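Local coordinates for twitching motility protein PilT (Aquifex aeolicus, PDB 2EYU) that probably hydrolyses ATP as the motor that retracts type IV pili, here as its C-terminal P-loop NTPase domain, and so drives twitching motility, at residues R155-Q168 / Y182-R196. The protein carries 1 engineered substitution. Numbering follows the deposited sequence.
Engineered in segment 182-196: Gly183 (natural residue Glu).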
loop_
_atom_site.group_PDB
_atom_site.type_symbol
_atom_site.label_atom_id
_atom_site.label_comp_id
_atom_site.label_asym_id
_atom_site.label_seq_id
_atom_site.Cartn_x
_atom_site.Cartn_y
_atom_site.Cartn_z
ATOM N N ARG A 155 -8.183 15.420 0.445
ATOM C CA ARG A 155 -7.588 15.039 1.733
ATOM C C ARG A 155 -8.616 14.393 2.659
ATOM O O ARG A 155 -8.362 13.365 3.291
ATOM C CB ARG A 155 -6.939 16.235 2.412
ATOM C CG ARG A 155 -6.009 15.902 3.566
ATOM C CD ARG A 155 -5.513 17.155 4.267
ATOM N NE ARG A 155 -5.916 18.383 3.598
ATOM C CZ ARG A 155 -5.319 19.093 2.661
ATOM N NH1 ARG A 155 -4.149 18.738 2.149
ATOM N NH2 ARG A 155 -5.898 20.201 2.202
ATOM N N ILE A 156 -9.806 14.964 2.756
ATOM C CA ILE A 156 -10.804 14.444 3.709
ATOM C C ILE A 156 -11.490 13.192 3.184
ATOM O O ILE A 156 -11.908 12.359 3.986
ATOM C CB ILE A 156 -11.808 15.560 4.064
ATOM C CG1 ILE A 156 -11.204 16.649 4.951
ATOM C CG2 ILE A 156 -13.075 14.960 4.684
ATOM C CD1 ILE A 156 -11.525 18.072 4.575
ATOM N N VAL A 157 -11.628 12.974 1.888
ATOM C CA VAL A 157 -12.068 11.666 1.375
ATOM C C VAL A 157 -11.115 10.579 1.837
ATOM O O VAL A 157 -11.510 9.524 2.328
ATOM C CB VAL A 157 -12.126 11.663 -0.164
ATOM C CG1 VAL A 157 -12.352 10.271 -0.730
ATOM C CG2 VAL A 157 -13.218 12.599 -0.683
ATOM N N LEU A 158 -9.801 10.817 1.681
ATOM C CA LEU A 158 -8.838 9.830 2.123
ATOM C C LEU A 158 -9.029 9.544 3.611
ATOM O O LEU A 158 -8.934 8.394 4.018
ATOM C CB LEU A 158 -7.396 10.297 1.926
ATOM C CG LEU A 158 -6.648 9.923 0.653
ATOM C CD1 LEU A 158 -5.328 10.685 0.589
ATOM C CD2 LEU A 158 -6.415 8.416 0.555
ATOM N N SER A 159 -9.282 10.614 4.383
ATOM C CA SER A 159 -9.377 10.390 5.824
ATOM C C SER A 159 -10.474 9.399 6.169
ATOM O O SER A 159 -10.395 8.754 7.223
ATOM C CB SER A 159 -9.577 11.717 6.567
ATOM O OG SER A 159 -10.936 12.152 6.522
ATOM N N PHE A 160 -11.500 9.278 5.318
ATOM C CA PHE A 160 -12.586 8.336 5.600
ATOM C C PHE A 160 -12.448 7.012 4.857
ATOM O O PHE A 160 -13.034 5.997 5.238
ATOM C CB PHE A 160 -13.925 8.908 5.174
ATOM C CG PHE A 160 -14.490 10.021 6.037
ATOM C CD1 PHE A 160 -15.261 9.708 7.144
ATOM C CD2 PHE A 160 -14.217 11.326 5.691
ATOM C CE1 PHE A 160 -15.763 10.759 7.899
ATOM C CE2 PHE A 160 -14.731 12.369 6.443
ATOM C CZ PHE A 160 -15.503 12.062 7.548
ATOM N N ILE A 161 -11.709 6.991 3.748
ATOM C CA ILE A 161 -11.766 5.767 2.938
ATOM C C ILE A 161 -10.419 5.038 2.906
ATOM O O ILE A 161 -10.461 3.851 2.551
ATOM C CB ILE A 161 -12.235 6.061 1.510
ATOM C CG1 ILE A 161 -11.204 6.812 0.655
ATOM C CG2 ILE A 161 -13.552 6.830 1.522
ATOM C CD1 ILE A 161 -11.365 6.582 -0.837
ATOM N N LEU A 162 -9.334 5.690 3.277
ATOM C CA LEU A 162 -8.016 5.061 3.391
ATOM C C LEU A 162 -8.025 3.929 4.401
ATOM O O LEU A 162 -8.403 4.103 5.563
ATOM C CB LEU A 162 -6.945 6.103 3.760
ATOM C CG LEU A 162 -5.493 5.613 3.743
ATOM C CD1 LEU A 162 -5.098 5.006 2.399
ATOM C CD2 LEU A 162 -4.552 6.753 4.100
ATOM N N GLN A 163 -7.613 2.738 3.983
ATOM C CA GLN A 163 -7.631 1.554 4.838
ATOM C C GLN A 163 -6.239 1.208 5.335
ATOM O O GLN A 163 -5.988 0.731 6.438
ATOM C CB GLN A 163 -8.192 0.370 4.036
ATOM C CG GLN A 163 -9.682 0.602 3.738
ATOM C CD GLN A 163 -10.343 1.255 4.945
ATOM O OE1 GLN A 163 -10.550 0.594 5.960
ATOM N NE2 GLN A 163 -10.648 2.542 4.829
ATOM N N GLY A 164 -5.261 1.475 4.459
ATOM C CA GLY A 164 -3.906 1.103 4.940
ATOM C C GLY A 164 -2.903 1.522 3.882
ATOM O O GLY A 164 -3.189 1.497 2.681
ATOM N N ILE A 165 -1.693 1.879 4.300
ATOM C CA ILE A 165 -0.698 2.011 3.225
ATOM C C ILE A 165 0.595 1.356 3.737
ATOM O O ILE A 165 0.948 1.623 4.877
ATOM C CB ILE A 165 -0.439 3.433 2.724
ATOM C CG1 ILE A 165 0.966 3.930 3.061
ATOM C CG2 ILE A 165 -1.506 4.423 3.172
ATOM C CD1 ILE A 165 1.919 3.854 1.895
ATOM N N ILE A 166 1.177 0.524 2.877
ATOM C CA ILE A 166 2.421 -0.174 3.139
ATOM C C ILE A 166 3.528 0.388 2.250
ATOM O O ILE A 166 3.321 0.336 1.032
ATOM C CB ILE A 166 2.291 -1.671 2.782
ATOM C CG1 ILE A 166 0.992 -2.336 3.249
ATOM C CG2 ILE A 166 3.510 -2.439 3.288
ATOM C CD1 ILE A 166 1.061 -3.843 3.143
ATOM N N SER A 167 4.607 0.879 2.831
ATOM C CA SER A 167 5.781 1.356 2.106
ATOM C C SER A 167 6.860 0.277 2.181
ATOM O O SER A 167 7.299 -0.021 3.282
ATOM C CB SER A 167 6.296 2.646 2.723
ATOM O OG SER A 167 5.989 3.785 1.949
ATOM N N GLN A 168 7.310 -0.348 1.095
ATOM C CA GLN A 168 8.231 -1.474 1.237
ATOM C C GLN A 168 9.603 -1.199 0.632
ATOM O O GLN A 168 9.716 -0.447 -0.318
ATOM C CB GLN A 168 7.707 -2.733 0.543
ATOM C CG GLN A 168 6.629 -3.536 1.256
ATOM C CD GLN A 168 5.850 -4.384 0.246
ATOM O OE1 GLN A 168 6.505 -5.037 -0.572
ATOM N NE2 GLN A 168 4.537 -4.313 0.279
ATOM N N TYR A 182 9.676 -2.268 5.784
ATOM C CA TYR A 182 8.391 -1.648 5.505
ATOM C C TYR A 182 8.068 -0.558 6.522
ATOM O O TYR A 182 8.540 -0.640 7.657
ATOM C CB TYR A 182 7.246 -2.672 5.555
ATOM C CG TYR A 182 7.148 -3.416 6.874
ATOM C CD1 TYR A 182 6.365 -2.994 7.933
ATOM C CD2 TYR A 182 7.857 -4.598 7.070
ATOM C CE1 TYR A 182 6.312 -3.714 9.109
ATOM C CE2 TYR A 182 7.819 -5.328 8.235
ATOM C CZ TYR A 182 7.030 -4.874 9.265
ATOM O OH TYR A 182 6.965 -5.575 10.448
ATOM N N GLY A 183 7.252 0.377 6.062
ATOM C CA GLY A 183 6.585 1.370 6.898
ATOM C C GLY A 183 5.098 1.025 6.880
ATOM O O GLY A 183 4.645 0.440 5.898
ATOM N N LEU A 184 4.314 1.318 7.900
ATOM C CA LEU A 184 2.904 0.867 7.809
ATOM C C LEU A 184 2.015 1.886 8.513
ATOM O O LEU A 184 2.290 2.311 9.640
ATOM C CB LEU A 184 2.808 -0.528 8.396
ATOM C CG LEU A 184 1.478 -1.242 8.581
ATOM C CD1 LEU A 184 0.821 -1.595 7.258
ATOM C CD2 LEU A 184 1.668 -2.514 9.404
ATOM N N LEU A 185 0.936 2.279 7.859
ATOM C CA LEU A 185 0.004 3.248 8.431
ATOM C C LEU A 185 -1.417 2.725 8.207
ATOM O O LEU A 185 -1.940 2.773 7.093
ATOM C CB LEU A 185 0.114 4.627 7.804
ATOM C CG LEU A 185 -0.952 5.650 8.208
ATOM C CD1 LEU A 185 -1.046 5.770 9.723
ATOM C CD2 LEU A 185 -0.687 7.022 7.609
ATOM N N ILE A 186 -2.001 2.207 9.271
ATOM C CA ILE A 186 -3.400 1.767 9.159
ATOM C C ILE A 186 -4.199 2.642 10.115
ATOM O O ILE A 186 -4.199 2.364 11.310
ATOM C CB ILE A 186 -3.545 0.281 9.441
ATOM C CG1 ILE A 186 -2.932 -0.580 8.317
ATOM C CG2 ILE A 186 -4.975 -0.213 9.673
ATOM C CD1 ILE A 186 -2.799 -2.026 8.735
ATOM N N PRO A 187 -4.831 3.642 9.513
ATOM C CA PRO A 187 -5.408 4.755 10.264
ATOM C C PRO A 187 -6.340 4.167 11.326
ATOM O O PRO A 187 -6.874 3.083 11.113
ATOM C CB PRO A 187 -6.139 5.578 9.224
ATOM C CG PRO A 187 -5.551 5.197 7.918
ATOM C CD PRO A 187 -5.064 3.783 8.063
ATOM N N ASN A 188 -6.420 4.885 12.423
ATOM C CA ASN A 188 -7.318 4.637 13.543
ATOM C C ASN A 188 -8.065 5.956 13.725
ATOM O O ASN A 188 -7.823 6.859 12.911
ATOM C CB ASN A 188 -6.579 4.186 14.790
ATOM C CG ASN A 188 -5.576 5.207 15.294
ATOM O OD1 ASN A 188 -5.505 6.329 14.793
ATOM N ND2 ASN A 188 -4.790 4.843 16.292
ATOM N N THR A 189 -8.937 6.104 14.704
ATOM C CA THR A 189 -9.727 7.335 14.748
ATOM C C THR A 189 -8.864 8.591 14.830
ATOM O O THR A 189 -9.207 9.604 14.213
ATOM C CB THR A 189 -10.698 7.309 15.946
ATOM O OG1 THR A 189 -11.925 6.693 15.549
ATOM C CG2 THR A 189 -11.009 8.737 16.375
ATOM N N ALA A 190 -7.763 8.529 15.559
ATOM C CA ALA A 190 -6.879 9.657 15.815
ATOM C C ALA A 190 -6.148 10.146 14.572
ATOM O O ALA A 190 -6.168 11.357 14.350
ATOM C CB ALA A 190 -5.857 9.293 16.881
ATOM N N ILE A 191 -5.527 9.243 13.811
ATOM C CA ILE A 191 -4.860 9.626 12.559
ATOM C C ILE A 191 -5.895 9.992 11.504
ATOM O O ILE A 191 -5.648 10.851 10.676
ATOM C CB ILE A 191 -3.937 8.523 12.034
ATOM C CG1 ILE A 191 -4.399 7.100 12.344
ATOM C CG2 ILE A 191 -2.507 8.659 12.562
ATOM C CD1 ILE A 191 -3.291 6.278 12.991
ATOM N N ARG A 192 -7.083 9.391 11.496
ATOM C CA ARG A 192 -8.128 9.847 10.568
ATOM C C ARG A 192 -8.395 11.322 10.757
ATOM O O ARG A 192 -8.361 12.117 9.839
ATOM C CB ARG A 192 -9.391 9.034 10.805
ATOM C CG ARG A 192 -9.152 7.564 10.504
ATOM C CD ARG A 192 -10.447 6.904 10.030
ATOM N NE ARG A 192 -10.366 6.618 8.618
ATOM C CZ ARG A 192 -10.025 5.534 7.955
ATOM N NH1 ARG A 192 -9.673 4.405 8.531
ATOM N NH2 ARG A 192 -10.059 5.629 6.631
ATOM N N ASN A 193 -8.637 11.689 12.014
ATOM C CA ASN A 193 -8.803 13.094 12.370
ATOM C C ASN A 193 -7.640 13.953 11.910
ATOM O O ASN A 193 -7.778 14.975 11.229
ATOM C CB ASN A 193 -8.939 13.149 13.903
ATOM C CG ASN A 193 -8.623 14.545 14.411
ATOM O OD1 ASN A 193 -9.517 15.388 14.464
ATOM N ND2 ASN A 193 -7.367 14.799 14.769
ATOM N N LEU A 194 -6.412 13.555 12.277
ATOM C CA LEU A 194 -5.279 14.407 11.887
ATOM C C LEU A 194 -5.149 14.530 10.382
ATOM O O LEU A 194 -4.808 15.615 9.893
ATOM C CB LEU A 194 -3.952 13.901 12.467
ATOM C CG LEU A 194 -3.920 13.701 13.981
ATOM C CD1 LEU A 194 -2.873 12.650 14.332
ATOM C CD2 LEU A 194 -3.645 14.996 14.716
ATOM N N ILE A 195 -5.437 13.478 9.620
ATOM C CA ILE A 195 -5.440 13.655 8.156
ATOM C C ILE A 195 -6.437 14.717 7.715
ATOM O O ILE A 195 -6.206 15.534 6.819
ATOM C CB ILE A 195 -5.702 12.293 7.486
ATOM C CG1 ILE A 195 -4.550 11.333 7.761
ATOM C CG2 ILE A 195 -5.966 12.421 5.996
ATOM C CD1 ILE A 195 -4.610 10.030 7.004
ATOM N N ARG A 196 -7.580 14.723 8.378
ATOM C CA ARG A 196 -8.667 15.671 8.174
ATOM C C ARG A 196 -8.199 17.112 8.366
ATOM O O ARG A 196 -8.350 17.895 7.428
ATOM C CB ARG A 196 -9.823 15.329 9.126
ATOM C CG ARG A 196 -11.086 14.905 8.406
ATOM C CD ARG A 196 -12.057 14.123 9.258
ATOM N NE ARG A 196 -12.214 12.750 8.758
ATOM C CZ ARG A 196 -12.405 11.700 9.538
ATOM N NH1 ARG A 196 -12.455 11.875 10.854
ATOM N NH2 ARG A 196 -12.532 10.488 9.031
HETATM O O HOH W 1 -7.671 1.241 8.692
#
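Arg192 reaches from helix 189-197 to the C-terminal end of helix 151-161, where its NE donates to Ser159 O at 2.6 Å (N-H...O 157°), the carbonyl oxygen almost coplanar with the guanidinium. Arg192 NH2 is modelled 2.5 Å from Leu162 O, too short to be taken at face value, so the details of this second bond are doubtful. The guanidinium thus appears to bridge two carbonyls where helix gives way to strand, whose partial negative charge would probably favour a cation, while Pro187 CB lies over one of its faces. The two antiparallel helices lie at the open end of a beta hairpin, one leading into strand 162-171, the other following strand 179-185; strand 162-171 runs parallel to strand 26-31 of the P-loop NTPase sheet. One turn further along, Arg196 NE donates to Ser159 OG at 2.6 Å, the hydroxyl somewhat out of the guanidinium plane. With chi1 of 80°, that hydroxyl sits between backbone N and carbonyl carbon and turns back to donate to Ile156 O. Arg196 also makes a cation-pi contact with Phe160, CZ lying 3.8 Å from the ring centroid and NH2 over the ring centre. In the hairpin, Ile165 pairs with Leu185 and Ser167 with engineered Gly183, each through two backbone hydrogen bonds; Ser167 OG turns to Thr31. Beyond the strand pairing, a water donates to both Gln163 O and Pro187 O. Apolar packing spreads outward: Ile195 CG2 meets Ser159 CB at 3.7 Å, and Leu162 crosses Pro187 at about a right angle. Ile166 and Leu184 run side by side, Ile166 CG1 lying 4.1 Å from Leu184 CD1.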